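Local structure of endoglucanase (Ganoderma lucidum, 5D8Z) at residues A[58-63]-A[105-110]; A[64-69]-A[331-336]; A[72-77]-A[305-310]; A[83-88]-A[141-146]; A[114-119]-A[273-278]. The protein probably hydrolyses internal beta-1,4-glucosidic bonds of cellulose and related glucans, as an endoglucanase of glycoside hydrolase family 5. All coordinates share one frame; numbering follows the deposited sequence.

Contact 1: residues A[58-63]-A[105-110]; sequences DGAGQM and VQACLD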
# COMPACT_ATOMS: atom_id res chain seq x y z
N ASP A 58 -1.22 -16.27 11.53
CA ASP A 58 0.12 -15.99 12.04
C ASP A 58 0.76 -15.00 11.03
O ASP A 58 1.63 -15.36 10.24
CB ASP A 58 0.90 -17.31 12.16
CG ASP A 58 2.16 -17.19 13.00
OD1 ASP A 58 2.90 -16.21 12.82
OD2 ASP A 58 2.44 -18.07 13.85
N GLY A 59 0.32 -13.76 11.06
CA GLY A 59 0.93 -12.72 10.25
C GLY A 59 2.40 -12.52 10.59
O GLY A 59 3.22 -12.33 9.72
N ALA A 60 2.74 -12.55 11.86
CA ALA A 60 4.16 -12.46 12.21
C ALA A 60 5.00 -13.56 11.55
O ALA A 60 6.05 -13.27 10.95
CB ALA A 60 4.35 -12.48 13.74
N GLY A 61 4.52 -14.81 11.62
CA GLY A 61 5.24 -15.94 11.06
C GLY A 61 5.32 -15.84 9.55
O GLY A 61 6.40 -15.94 8.98
N GLN A 62 4.17 -15.61 8.92
CA GLN A 62 4.09 -15.18 7.53
C GLN A 62 5.24 -14.24 7.12
O GLN A 62 5.87 -14.42 6.08
CB GLN A 62 2.72 -14.50 7.27
CG GLN A 62 1.50 -15.43 7.22
CD GLN A 62 0.22 -14.76 6.70
OE1 GLN A 62 0.28 -13.74 6.00
NE2 GLN A 62 -0.93 -15.33 7.03
N MET A 63 5.53 -13.25 7.97
CA MET A 63 6.56 -12.27 7.67
C MET A 63 7.95 -12.85 7.95
O MET A 63 8.83 -12.68 7.11
CB MET A 63 6.30 -10.93 8.39
CG MET A 63 5.07 -10.23 7.84
SD MET A 63 4.56 -8.62 8.50
CE MET A 63 4.60 -8.91 10.26
N VAL A 105 2.78 -4.05 13.20
CA VAL A 105 3.93 -3.24 12.78
C VAL A 105 5.20 -3.68 13.48
O VAL A 105 6.26 -3.75 12.85
CB VAL A 105 3.68 -1.76 13.08
CG1 VAL A 105 4.96 -0.95 13.08
CG2 VAL A 105 2.69 -1.19 12.08
N GLN A 106 5.12 -3.97 14.79
CA GLN A 106 6.27 -4.53 15.51
C GLN A 106 6.70 -5.87 14.99
O GLN A 106 7.89 -6.14 14.94
CB GLN A 106 5.99 -4.62 16.99
CG GLN A 106 5.90 -3.25 17.66
CD GLN A 106 6.93 -2.22 17.14
OE1 GLN A 106 8.15 -2.42 17.24
NE2 GLN A 106 6.43 -1.12 16.59
N ALA A 107 5.76 -6.70 14.56
CA ALA A 107 6.10 -7.98 13.94
C ALA A 107 6.76 -7.80 12.61
O ALA A 107 7.59 -8.61 12.21
CB ALA A 107 4.87 -8.84 13.77
N CYS A 108 6.35 -6.78 11.89
CA CYS A 108 6.93 -6.50 10.59
C CYS A 108 8.38 -6.03 10.75
O CYS A 108 9.28 -6.44 10.02
CB CYS A 108 6.09 -5.45 9.86
SG CYS A 108 6.85 -4.74 8.40
N LEU A 109 8.61 -5.20 11.75
CA LEU A 109 9.95 -4.74 12.01
C LEU A 109 10.82 -5.85 12.57
O LEU A 109 11.99 -5.97 12.18
CB LEU A 109 9.92 -3.54 12.94
CG LEU A 109 9.31 -2.32 12.25
CD1 LEU A 109 8.95 -1.27 13.29
CD2 LEU A 109 10.26 -1.75 11.20
N ASP A 110 10.24 -6.66 13.46
CA ASP A 110 10.98 -7.75 14.10
C ASP A 110 11.39 -8.77 13.06
O ASP A 110 12.42 -9.40 13.21
CB ASP A 110 10.16 -8.43 15.22
CG ASP A 110 10.02 -7.56 16.49
OD1 ASP A 110 10.80 -6.60 16.67
OD2 ASP A 110 9.10 -7.83 17.30
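The helix turns that bring Ala-60 and Met-63 against Ala-107 and Cys-108 run almost parallel, their short axes 8.9 Å apart at closest approach and crossing at -21°, with the CA atoms of Ala-60 and Ala-107 only 5.2 Å apart. Two alanines make that closeness possible. Ala-60 CB meets Ala-107 CB methyl to methyl at 3.7 Å.

One turn on, Met-63 does the rest of the filling. Its CG lies anti to the carbonyl carbon (chi1 -68°), and the chain runs out straight before bending at chi3 (-48°). That bend lays the methyl CE against the other helix, 3.5 Å from Ala-107 CB and beside the peptide that joins Ala-107 to Cys-108. The sulfur follows alongside, Met-63 SD standing 3.8 Å from Cys-108 CB.

Cys-108 SG is bonded to Cys-115 SG, a disulfide that ties helix 95-110 to strand 114-119. Both Met-63 and Cys-108 also touch Phe-75 of strand 74-79, the barrel strand that comes between the two helices in the chain. At the start of helix 59-68, Asp-58 takes the N-cap position.

No hydrogen bond links the two segments. Neighbouring helices of the barrel's outer layer are joined here by apolar packing, methyl on methyl and a thioether against side chain and backbone, so the fit depends on shape: small residues where the backbones come close, and a methionine one turn further along.

Contact 2: residues A[64-69]-A[331-336]; sequences KHFVDD and WTDTAL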
# COMPACT_ATOMS: atom_id res chain seq x y z
N LYS A 64 8.16 -13.54 9.07
CA LYS A 64 9.45 -14.27 9.25
C LYS A 64 9.80 -15.05 7.99
O LYS A 64 10.93 -15.05 7.52
CB LYS A 64 9.39 -15.25 10.42
CG LYS A 64 10.09 -14.81 11.71
CD LYS A 64 11.54 -15.32 11.79
CE LYS A 64 11.68 -16.78 12.23
NZ LYS A 64 11.42 -16.96 13.69
N HIS A 65 8.81 -15.71 7.43
CA HIS A 65 9.02 -16.61 6.33
C HIS A 65 9.30 -15.81 5.08
O HIS A 65 10.25 -16.06 4.36
CB HIS A 65 7.79 -17.51 6.17
CG HIS A 65 7.59 -18.02 4.79
ND1 HIS A 65 8.49 -18.85 4.17
CD2 HIS A 65 6.59 -17.79 3.91
CE1 HIS A 65 8.05 -19.13 2.95
NE2 HIS A 65 6.90 -18.50 2.77
N PHE A 66 8.45 -14.82 4.81
CA PHE A 66 8.60 -14.06 3.59
C PHE A 66 9.99 -13.42 3.51
O PHE A 66 10.54 -13.30 2.42
CB PHE A 66 7.50 -13.00 3.48
CG PHE A 66 6.18 -13.53 2.96
CD1 PHE A 66 6.10 -14.25 1.79
CD2 PHE A 66 5.01 -13.25 3.62
CE1 PHE A 66 4.88 -14.72 1.30
CE2 PHE A 66 3.80 -13.69 3.14
CZ PHE A 66 3.72 -14.43 1.98
N VAL A 67 10.56 -13.02 4.65
CA VAL A 67 11.92 -12.50 4.66
C VAL A 67 12.90 -13.65 4.56
O VAL A 67 13.62 -13.76 3.57
CB VAL A 67 12.28 -11.68 5.94
CG1 VAL A 67 13.75 -11.23 5.91
CG2 VAL A 67 11.38 -10.46 6.11
N ASP A 68 12.92 -14.51 5.57
CA ASP A 68 14.01 -15.48 5.72
C ASP A 68 14.17 -16.48 4.57
O ASP A 68 15.29 -16.90 4.26
CB ASP A 68 13.89 -16.23 7.04
CG ASP A 68 14.10 -15.30 8.25
OD1 ASP A 68 14.33 -14.09 8.03
OD2 ASP A 68 14.01 -15.77 9.41
N ASP A 69 13.07 -16.84 3.94
CA ASP A 69 13.12 -17.84 2.88
C ASP A 69 12.94 -17.22 1.49
O ASP A 69 13.43 -17.75 0.52
CB ASP A 69 12.05 -18.95 3.12
CG ASP A 69 12.06 -19.50 4.56
OD1 ASP A 69 13.18 -19.72 5.11
OD2 ASP A 69 10.96 -19.70 5.17
N TRP A 331 7.19 -23.78 5.88
CA TRP A 331 6.25 -22.95 5.18
C TRP A 331 6.26 -23.26 3.70
O TRP A 331 7.28 -23.62 3.16
CB TRP A 331 6.62 -21.49 5.36
CG TRP A 331 6.45 -21.07 6.76
CD1 TRP A 331 7.32 -21.27 7.78
CD2 TRP A 331 5.33 -20.37 7.30
NE1 TRP A 331 6.80 -20.73 8.93
CE2 TRP A 331 5.57 -20.19 8.66
CE3 TRP A 331 4.12 -19.91 6.76
CZ2 TRP A 331 4.67 -19.55 9.49
CZ3 TRP A 331 3.21 -19.29 7.60
CH2 TRP A 331 3.50 -19.11 8.94
N THR A 332 5.12 -23.05 3.05
CA THR A 332 4.97 -23.41 1.65
C THR A 332 4.20 -22.28 1.04
O THR A 332 3.18 -21.90 1.58
CB THR A 332 4.23 -24.77 1.51
OG1 THR A 332 5.21 -25.81 1.43
CG2 THR A 332 3.31 -24.88 0.27
N ASP A 333 4.70 -21.74 -0.07
CA ASP A 333 4.05 -20.61 -0.71
C ASP A 333 2.96 -20.97 -1.69
O ASP A 333 2.87 -22.08 -2.16
CB ASP A 333 5.09 -19.76 -1.42
CG ASP A 333 6.01 -19.08 -0.47
OD1 ASP A 333 7.24 -19.17 -0.64
OD2 ASP A 333 5.50 -18.47 0.50
N THR A 334 2.17 -19.99 -2.06
CA THR A 334 1.26 -20.19 -3.15
C THR A 334 2.11 -20.27 -4.39
O THR A 334 3.30 -19.96 -4.36
CB THR A 334 0.24 -19.06 -3.29
OG1 THR A 334 0.92 -17.84 -3.61
CG2 THR A 334 -0.59 -18.91 -2.01
N ALA A 335 1.48 -20.72 -5.46
CA ALA A 335 2.13 -20.91 -6.75
C ALA A 335 2.81 -19.62 -7.24
O ALA A 335 3.95 -19.65 -7.70
CB ALA A 335 1.10 -21.35 -7.76
N LEU A 336 2.07 -18.51 -7.14
CA LEU A 336 2.45 -17.26 -7.80
C LEU A 336 3.58 -16.56 -7.10
O LEU A 336 4.41 -15.89 -7.72
CB LEU A 336 1.26 -16.32 -7.84
CG LEU A 336 1.50 -14.99 -8.53
CD1 LEU A 336 2.02 -15.21 -9.93
CD2 LEU A 336 0.21 -14.20 -8.58
O HOH W 1 10.21 -23.04 5.77
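His-65 is the residue of helix 59-68 that reaches both Trp-331 and Asp-333. Its ring swings out with CG roughly anti to the backbone N (chi1 154°), and each nitrogen donates to a carboxylate oxygen lying near the ring plane. NE2 gives an almost straight bond to Asp-333 OD2 at 2.7 Å, met on the syn side but 28° out of the carboxylate plane. On the other flank ND1 donates to the anti lone pair of Asp-69 OD2 at 2.8 Å. With both nitrogens donating between two aspartates, the imidazole is probably a cation.

Trp-331 packs in return: its CB lies 3.6 Å from the imidazole centroid, over one face, while His-65 CB lies 3.9 Å from the centroid of the indole five-membered ring. The two rings are nearly parallel but slid apart, barely overlapping. With an alanine in place of this histidine both N-H groups go, which would probably leave Asp-333 and Asp-69 without their shared partner and the face of Trp-331 less covered.

Phe-66 comes next, its CE1 3.9 Å from Asp-333 OD2, its ring meeting that of Phe-72. Asp-69 closes the walk: a water accepting from Trp-331 N at 3.1 Å makes a weak bond to its OD2.

A histidine bridging two carboxylates by hydrogen bonds thus joins strand 330-332 of the late two-stranded hairpin, and the loop after it, to an outer helix of the TIM barrel.

Contact 3: residues A[72-77]-A[305-310]; sequences FNVFRL and GYVGWA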
# COMPACT_ATOMS: atom_id res chain seq x y z
N PHE A 72 11.80 -11.24 0.66
CA PHE A 72 10.99 -10.04 0.81
C PHE A 72 11.59 -9.16 1.87
O PHE A 72 12.34 -9.63 2.72
CB PHE A 72 9.54 -10.41 1.17
CG PHE A 72 8.78 -11.04 0.03
CD1 PHE A 72 8.51 -10.32 -1.11
CD2 PHE A 72 8.32 -12.35 0.10
CE1 PHE A 72 7.81 -10.88 -2.15
CE2 PHE A 72 7.59 -12.90 -0.94
CZ PHE A 72 7.35 -12.17 -2.07
N ASN A 73 11.11 -7.93 1.88
CA ASN A 73 11.85 -6.75 2.24
C ASN A 73 11.05 -5.72 2.98
O ASN A 73 11.58 -4.95 3.78
CB ASN A 73 12.14 -6.09 0.92
CG ASN A 73 13.42 -5.39 0.93
OD1 ASN A 73 13.94 -5.08 1.98
ND2 ASN A 73 13.95 -5.14 -0.26
N VAL A 74 9.78 -5.63 2.59
CA VAL A 74 8.82 -4.68 3.12
C VAL A 74 7.44 -5.37 3.20
O VAL A 74 7.17 -6.28 2.45
CB VAL A 74 8.73 -3.46 2.19
CG1 VAL A 74 8.20 -3.86 0.83
CG2 VAL A 74 7.86 -2.36 2.75
N PHE A 75 6.58 -4.91 4.10
CA PHE A 75 5.20 -5.37 4.16
C PHE A 75 4.27 -4.21 4.23
O PHE A 75 4.59 -3.17 4.77
CB PHE A 75 4.99 -6.33 5.32
CG PHE A 75 5.86 -7.53 5.20
CD1 PHE A 75 5.67 -8.40 4.13
CD2 PHE A 75 6.92 -7.72 6.03
CE1 PHE A 75 6.51 -9.49 3.94
CE2 PHE A 75 7.77 -8.81 5.86
CZ PHE A 75 7.56 -9.69 4.80
N ARG A 76 3.10 -4.39 3.66
CA ARG A 76 2.15 -3.33 3.64
C ARG A 76 1.01 -3.76 4.52
O ARG A 76 0.48 -4.84 4.35
CB ARG A 76 1.68 -3.10 2.23
CG ARG A 76 0.78 -1.90 2.11
CD ARG A 76 0.69 -1.49 0.67
NE ARG A 76 -0.15 -0.34 0.47
CZ ARG A 76 -1.40 -0.39 0.04
NH1 ARG A 76 -2.01 -1.55 -0.18
NH2 ARG A 76 -2.06 0.74 -0.17
N LEU A 77 0.62 -2.87 5.43
CA LEU A 77 -0.27 -3.19 6.54
C LEU A 77 -1.50 -2.31 6.50
O LEU A 77 -1.53 -1.25 7.16
CB LEU A 77 0.43 -2.94 7.88
CG LEU A 77 1.80 -3.54 8.12
CD1 LEU A 77 2.19 -3.22 9.55
CD2 LEU A 77 1.78 -5.02 7.85
N GLY A 305 9.91 -0.62 -6.32
CA GLY A 305 9.45 -1.96 -5.94
C GLY A 305 8.01 -2.32 -6.25
O GLY A 305 7.22 -1.50 -6.72
N TYR A 306 7.67 -3.58 -5.98
CA TYR A 306 6.28 -4.06 -6.05
C TYR A 306 5.93 -4.68 -4.72
O TYR A 306 6.83 -5.14 -4.01
CB TYR A 306 6.07 -5.07 -7.18
CG TYR A 306 6.94 -6.28 -7.03
CD1 TYR A 306 6.56 -7.32 -6.22
CD2 TYR A 306 8.18 -6.36 -7.67
CE1 TYR A 306 7.37 -8.42 -6.05
CE2 TYR A 306 8.99 -7.46 -7.51
CZ TYR A 306 8.56 -8.49 -6.71
OH TYR A 306 9.33 -9.62 -6.54
N VAL A 307 4.64 -4.65 -4.37
CA VAL A 307 4.12 -5.34 -3.18
C VAL A 307 2.89 -6.10 -3.60
O VAL A 307 1.95 -5.52 -4.14
CB VAL A 307 3.73 -4.35 -2.08
CG1 VAL A 307 3.44 -5.07 -0.77
CG2 VAL A 307 4.82 -3.34 -1.87
N GLY A 308 2.89 -7.39 -3.34
CA GLY A 308 1.84 -8.26 -3.87
C GLY A 308 0.59 -8.26 -3.01
O GLY A 308 0.69 -8.25 -1.79
N TRP A 309 -0.57 -8.26 -3.65
CA TRP A 309 -1.79 -8.14 -2.91
C TRP A 309 -2.28 -9.51 -2.63
O TRP A 309 -2.69 -10.21 -3.55
CB TRP A 309 -2.90 -7.37 -3.62
CG TRP A 309 -4.14 -7.44 -2.79
CD1 TRP A 309 -5.19 -8.28 -2.97
CD2 TRP A 309 -4.42 -6.69 -1.61
NE1 TRP A 309 -6.12 -8.11 -1.98
CE2 TRP A 309 -5.69 -7.14 -1.13
CE3 TRP A 309 -3.75 -5.68 -0.91
CZ2 TRP A 309 -6.29 -6.61 0.00
CZ3 TRP A 309 -4.35 -5.14 0.23
CH2 TRP A 309 -5.62 -5.61 0.67
N ALA A 310 -2.00 -9.90 -1.38
CA ALA A 310 -2.93 -10.46 -0.47
C ALA A 310 -2.46 -11.68 0.27
O ALA A 310 -2.75 -12.78 -0.14
CB ALA A 310 -4.19 -10.80 -1.18
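The apolar packing centres on Val-307, which strand 303-312 turns inward between Val-74 and Arg-76 of strand 74-79. The nearest backbones, Arg-76 and Val-307, keep their CA atoms 7.4 Å apart, since strand 24-30 lies between these two strands in the closed barrel. The two branches of Val-307 divide the work: CG1, anti to the backbone N (chi1 -169°), touches the aliphatic root of the arginine, 4.0 Å from Arg-76 CB, while CG2 reaches back to Val-74 CG1 at a looser 4.4 Å.

The aromatic contact is slighter. Arg-76 leaves its strand with CG anti to the backbone N (chi1 -174°) and stays extended out to NE, which carries the guanidinium to the indole of Trp-309. NH1 stands 4.3 Å from Trp-309 CZ3, and that carbon lies at the guanidinium edge, near its plane, so nothing is stacked.

No hydrogen bond crosses between the segments; the polar ends bond to other residues. Arg-76 forms salt bridges with Asp-118 and Glu-276 and hydrogen bonds with Asn-28 and Asn-163. Trp-309 NE1 bonds Tyr-318 OH, and the side chain of Trp-309 is about 6 Å from a bound glucose.

One arginine thus joins two chemistries. Its CB joins the hydrocarbon filling of the barrel, while its charged head is fixed by several partners beneath the sugar pocket, probably balancing the acids gathered there.

Contact 4: residues A[83-88]-A[141-146]; sequences FITDGV and AALWSS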
# COMPACT_ATOMS: atom_id res chain seq x y z
N PHE A 83 -10.87 2.48 12.49
CA PHE A 83 -10.23 1.66 13.49
C PHE A 83 -9.22 2.46 14.33
O PHE A 83 -9.14 2.32 15.56
CB PHE A 83 -9.56 0.48 12.79
CG PHE A 83 -8.99 -0.52 13.73
CD1 PHE A 83 -9.80 -1.48 14.29
CD2 PHE A 83 -7.64 -0.50 14.06
CE1 PHE A 83 -9.29 -2.42 15.16
CE2 PHE A 83 -7.11 -1.42 14.94
CZ PHE A 83 -7.94 -2.38 15.50
N ILE A 84 -8.44 3.29 13.68
CA ILE A 84 -7.37 3.99 14.37
C ILE A 84 -7.94 4.88 15.42
O ILE A 84 -7.35 5.03 16.49
CB ILE A 84 -6.57 4.86 13.42
CG1 ILE A 84 -5.72 3.97 12.55
CG2 ILE A 84 -5.68 5.80 14.21
CD1 ILE A 84 -5.20 4.65 11.32
N THR A 85 -9.07 5.50 15.10
CA THR A 85 -9.67 6.50 15.98
C THR A 85 -10.99 6.07 16.67
O THR A 85 -11.65 6.88 17.32
CB THR A 85 -9.99 7.73 15.14
OG1 THR A 85 -11.00 7.39 14.17
CG2 THR A 85 -8.72 8.23 14.47
N ASP A 86 -11.37 4.81 16.50
CA ASP A 86 -12.70 4.32 16.88
C ASP A 86 -13.86 5.20 16.38
O ASP A 86 -14.59 5.81 17.17
CB ASP A 86 -12.81 4.07 18.40
CG ASP A 86 -14.00 3.18 18.77
OD1 ASP A 86 -14.18 2.07 18.20
OD2 ASP A 86 -14.78 3.60 19.66
N GLY A 87 -14.01 5.27 15.07
CA GLY A 87 -15.17 5.90 14.50
C GLY A 87 -15.12 7.38 14.18
O GLY A 87 -16.02 7.84 13.51
N VAL A 88 -14.09 8.11 14.57
CA VAL A 88 -14.00 9.55 14.37
C VAL A 88 -12.99 10.06 13.32
O VAL A 88 -11.81 9.70 13.35
CB VAL A 88 -13.58 10.22 15.69
CG1 VAL A 88 -13.56 11.73 15.56
CG2 VAL A 88 -14.51 9.79 16.81
N ALA A 141 -5.04 15.79 8.30
CA ALA A 141 -3.67 16.12 8.63
C ALA A 141 -3.39 15.73 10.07
O ALA A 141 -2.37 15.12 10.38
CB ALA A 141 -3.47 17.59 8.44
N ALA A 142 -4.31 16.09 10.93
CA ALA A 142 -4.27 15.67 12.32
C ALA A 142 -3.97 14.17 12.43
O ALA A 142 -3.09 13.76 13.21
CB ALA A 142 -5.59 15.97 12.99
N LEU A 143 -4.70 13.36 11.67
CA LEU A 143 -4.53 11.93 11.72
C LEU A 143 -3.09 11.55 11.49
O LEU A 143 -2.47 10.81 12.27
CB LEU A 143 -5.38 11.23 10.68
CG LEU A 143 -5.16 9.72 10.67
CD1 LEU A 143 -5.61 9.12 12.00
CD2 LEU A 143 -5.87 9.07 9.48
N TRP A 144 -2.56 12.06 10.40
CA TRP A 144 -1.19 11.76 10.08
C TRP A 144 -0.17 12.33 11.05
O TRP A 144 0.88 11.75 11.23
CB TRP A 144 -0.89 12.19 8.66
CG TRP A 144 -1.40 11.22 7.73
CD1 TRP A 144 -2.46 11.37 6.90
CD2 TRP A 144 -0.91 9.90 7.56
NE1 TRP A 144 -2.63 10.22 6.16
CE2 TRP A 144 -1.70 9.29 6.57
CE3 TRP A 144 0.15 9.17 8.12
CZ2 TRP A 144 -1.46 7.99 6.14
CZ3 TRP A 144 0.37 7.89 7.70
CH2 TRP A 144 -0.43 7.32 6.72
N SER A 145 -0.46 13.45 11.69
CA SER A 145 0.47 13.94 12.68
C SER A 145 0.60 12.85 13.74
O SER A 145 1.72 12.46 14.09
CB SER A 145 -0.03 15.24 13.30
OG SER A 145 0.96 15.84 14.12
N SER A 146 -0.52 12.35 14.22
CA SER A 146 -0.49 11.39 15.30
C SER A 146 0.21 10.11 14.90
O SER A 146 1.00 9.57 15.69
CB SER A 146 -1.89 11.03 15.73
OG SER A 146 -2.63 12.19 16.00
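No ring takes part where Ile-84 and Thr-85 meet Leu-143; the flat groups nearby face other neighbours. Trp-144 meets Phe-140 edge-to-face and leans on helix 171-187, and the ring of Phe-83 meets that of Phe-32 with planes at about 60°.

The contact is made by methyl groups. Leu-143 goes out with CG anti to its backbone N (chi1 177°), and its CD1 branch does the touching, 4.0 Å from Ile-84 CG2 and 4.1 Å from Thr-85 CG2. Both partners cross the leucine at about a right angle, and its one methyl rests on two consecutive residues at the end of helix 81-85.

Thr-85 has a second task. Its OG1 donates to Val-88 O at 2.6 Å, the donor tilted 26° from the carbonyl plane, tying the helix end to the turn that follows. Trp-81 O is a second acceptor for the same hydroxyl, so its one proton can only be shared or alternate between them. A valine in its place would probably leave Val-88 O without that donor and the turn less firmly held.

The chemistry is divided within one residue: the threonine methyl joins the greasy seam between helices 81-85 and 137-149, while its hydroxyl turns to backbone carbonyls of its own segment and helix.

Contact 5: residues A[114-119]-A[273-278]; sequences SCIVDV and FNTETG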
# COMPACT_ATOMS: atom_id res chain seq x y z
N SER A 114 11.00 -3.42 6.13
CA SER A 114 10.39 -2.08 6.22
C SER A 114 8.86 -2.20 6.19
O SER A 114 8.36 -3.15 5.63
CB SER A 114 10.87 -1.21 5.05
OG SER A 114 12.26 -1.38 4.85
N CYS A 115 8.12 -1.28 6.80
CA CYS A 115 6.65 -1.43 6.90
C CYS A 115 5.88 -0.21 6.43
O CYS A 115 6.07 0.87 6.95
CB CYS A 115 6.24 -1.75 8.34
SG CYS A 115 7.42 -2.89 9.10
N ILE A 116 5.00 -0.40 5.45
CA ILE A 116 4.11 0.64 4.99
C ILE A 116 2.87 0.66 5.85
O ILE A 116 2.16 -0.35 5.94
CB ILE A 116 3.64 0.36 3.58
CG1 ILE A 116 4.78 0.57 2.58
CG2 ILE A 116 2.46 1.23 3.24
CD1 ILE A 116 4.75 -0.42 1.44
N VAL A 117 2.61 1.81 6.49
CA VAL A 117 1.43 2.03 7.29
C VAL A 117 0.41 2.69 6.35
O VAL A 117 0.46 3.89 6.12
CB VAL A 117 1.74 2.95 8.48
CG1 VAL A 117 0.45 3.43 9.13
CG2 VAL A 117 2.59 2.24 9.51
N ASP A 118 -0.49 1.88 5.81
CA ASP A 118 -1.44 2.25 4.76
C ASP A 118 -2.83 2.55 5.30
O ASP A 118 -3.52 1.61 5.74
CB ASP A 118 -1.57 1.08 3.77
CG ASP A 118 -2.75 1.24 2.78
OD1 ASP A 118 -2.87 2.32 2.12
OD2 ASP A 118 -3.53 0.26 2.64
N VAL A 119 -3.26 3.81 5.24
CA VAL A 119 -4.63 4.14 5.65
C VAL A 119 -5.55 3.79 4.49
O VAL A 119 -5.53 4.44 3.44
CB VAL A 119 -4.82 5.63 6.03
CG1 VAL A 119 -6.27 5.89 6.35
CG2 VAL A 119 -3.98 6.02 7.22
N PHE A 273 6.27 3.68 -6.77
CA PHE A 273 6.28 2.46 -5.94
C PHE A 273 4.94 1.75 -6.14
O PHE A 273 3.88 2.30 -5.86
CB PHE A 273 6.42 2.87 -4.47
CG PHE A 273 6.81 1.76 -3.53
CD1 PHE A 273 7.45 2.07 -2.34
CD2 PHE A 273 6.55 0.41 -3.81
CE1 PHE A 273 7.83 1.08 -1.45
CE2 PHE A 273 6.92 -0.58 -2.91
CZ PHE A 273 7.55 -0.25 -1.73
N ASN A 274 5.00 0.52 -6.61
CA ASN A 274 3.81 -0.24 -6.88
C ASN A 274 3.35 -1.02 -5.66
O ASN A 274 3.78 -2.15 -5.44
CB ASN A 274 4.06 -1.22 -8.02
CG ASN A 274 2.83 -1.96 -8.37
OD1 ASN A 274 1.72 -1.52 -8.02
ND2 ASN A 274 2.99 -3.09 -9.03
N THR A 275 2.44 -0.43 -4.89
CA THR A 275 2.08 -0.99 -3.60
C THR A 275 0.95 -2.03 -3.63
O THR A 275 0.61 -2.60 -2.61
CB THR A 275 1.70 0.14 -2.64
OG1 THR A 275 0.88 1.09 -3.34
CG2 THR A 275 2.93 0.82 -2.13
N GLU A 276 0.37 -2.26 -4.78
CA GLU A 276 -0.63 -3.30 -4.91
C GLU A 276 -0.56 -3.91 -6.32
O GLU A 276 -0.65 -3.20 -7.32
CB GLU A 276 -2.03 -2.74 -4.65
CG GLU A 276 -2.65 -3.15 -3.32
CD GLU A 276 -4.08 -2.65 -3.13
OE1 GLU A 276 -4.95 -2.93 -3.99
OE2 GLU A 276 -4.35 -1.97 -2.10
N THR A 277 -0.40 -5.23 -6.37
CA THR A 277 -0.55 -5.99 -7.62
C THR A 277 -0.69 -7.47 -7.29
O THR A 277 -0.30 -7.92 -6.22
CB THR A 277 0.66 -5.81 -8.61
OG1 THR A 277 0.36 -6.45 -9.87
CG2 THR A 277 1.96 -6.39 -8.05
N GLY A 278 -1.23 -8.21 -8.24
CA GLY A 278 -1.22 -9.66 -8.16
C GLY A 278 -2.10 -10.36 -9.17
O GLY A 278 -2.70 -9.74 -10.08
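In the core of the (beta/alpha)8 barrel, or TIM barrel, Ile-116 of strand 114-119 reaches across to Phe-273 and Thr-275 of strand 272-277. These are the third and seventh strands, on opposite sides of the barrel, and the nearest CA atoms, those of Ile-116 and Thr-275, are 9.0 Å apart. Side chains close that span without a hydrogen bond.

In Ile-116, chi1 (-72°) brings CG1 inward, anti to the carbonyl carbon, and chi2 (144°), well short of fully extended, carries CD1 across the interior. This methyl reaches Phe-273 CZ at 4.2 Å, approaching the ring obliquely. Leu-196 of strand 194-198 touches all three residues and helps to fill the same layer.

One layer nearer the sugar site the filling turns polar: Asp-118 OD2 and Glu-276 OE2 stand 5.3 Å apart. Glu-276 touches the bound glucose. Its place on the seventh strand, with Glu-164 following the fourth, is consistent with the catalytic pair of family 5 enzymes.

Thr-275 marks the step between the layers. Its CG2 sits 4.2 Å from Ile-116 CD1 and lies over one face of the Phe-273 ring, offset toward the rim.

How the contacts relate
Contacts 3 and 5 form the barrel core, their centres 6 Å apart. Adjacent strands join them, with a probable hydrogen bond from Val-307 N to Asn-274 O at 2.9 Å, and together they underlie the glucose site, the side chain of Thr-275 lying about 10 Å from the sugar. Contact 1 lies in the helical layer outside, and its disulfide leads into contact 5. Contact 2 continues along helix 59-68 and adjoins contact 3, where Phe-66 O and Phe-72 N are 3.0 Å apart, a probable hydrogen bond. Contact 4 stands off, its centre 33 Å from that of contact 2, yet Trp-144 CZ2 still packs 3.4 Å from Val-119 CG2 of contact 5.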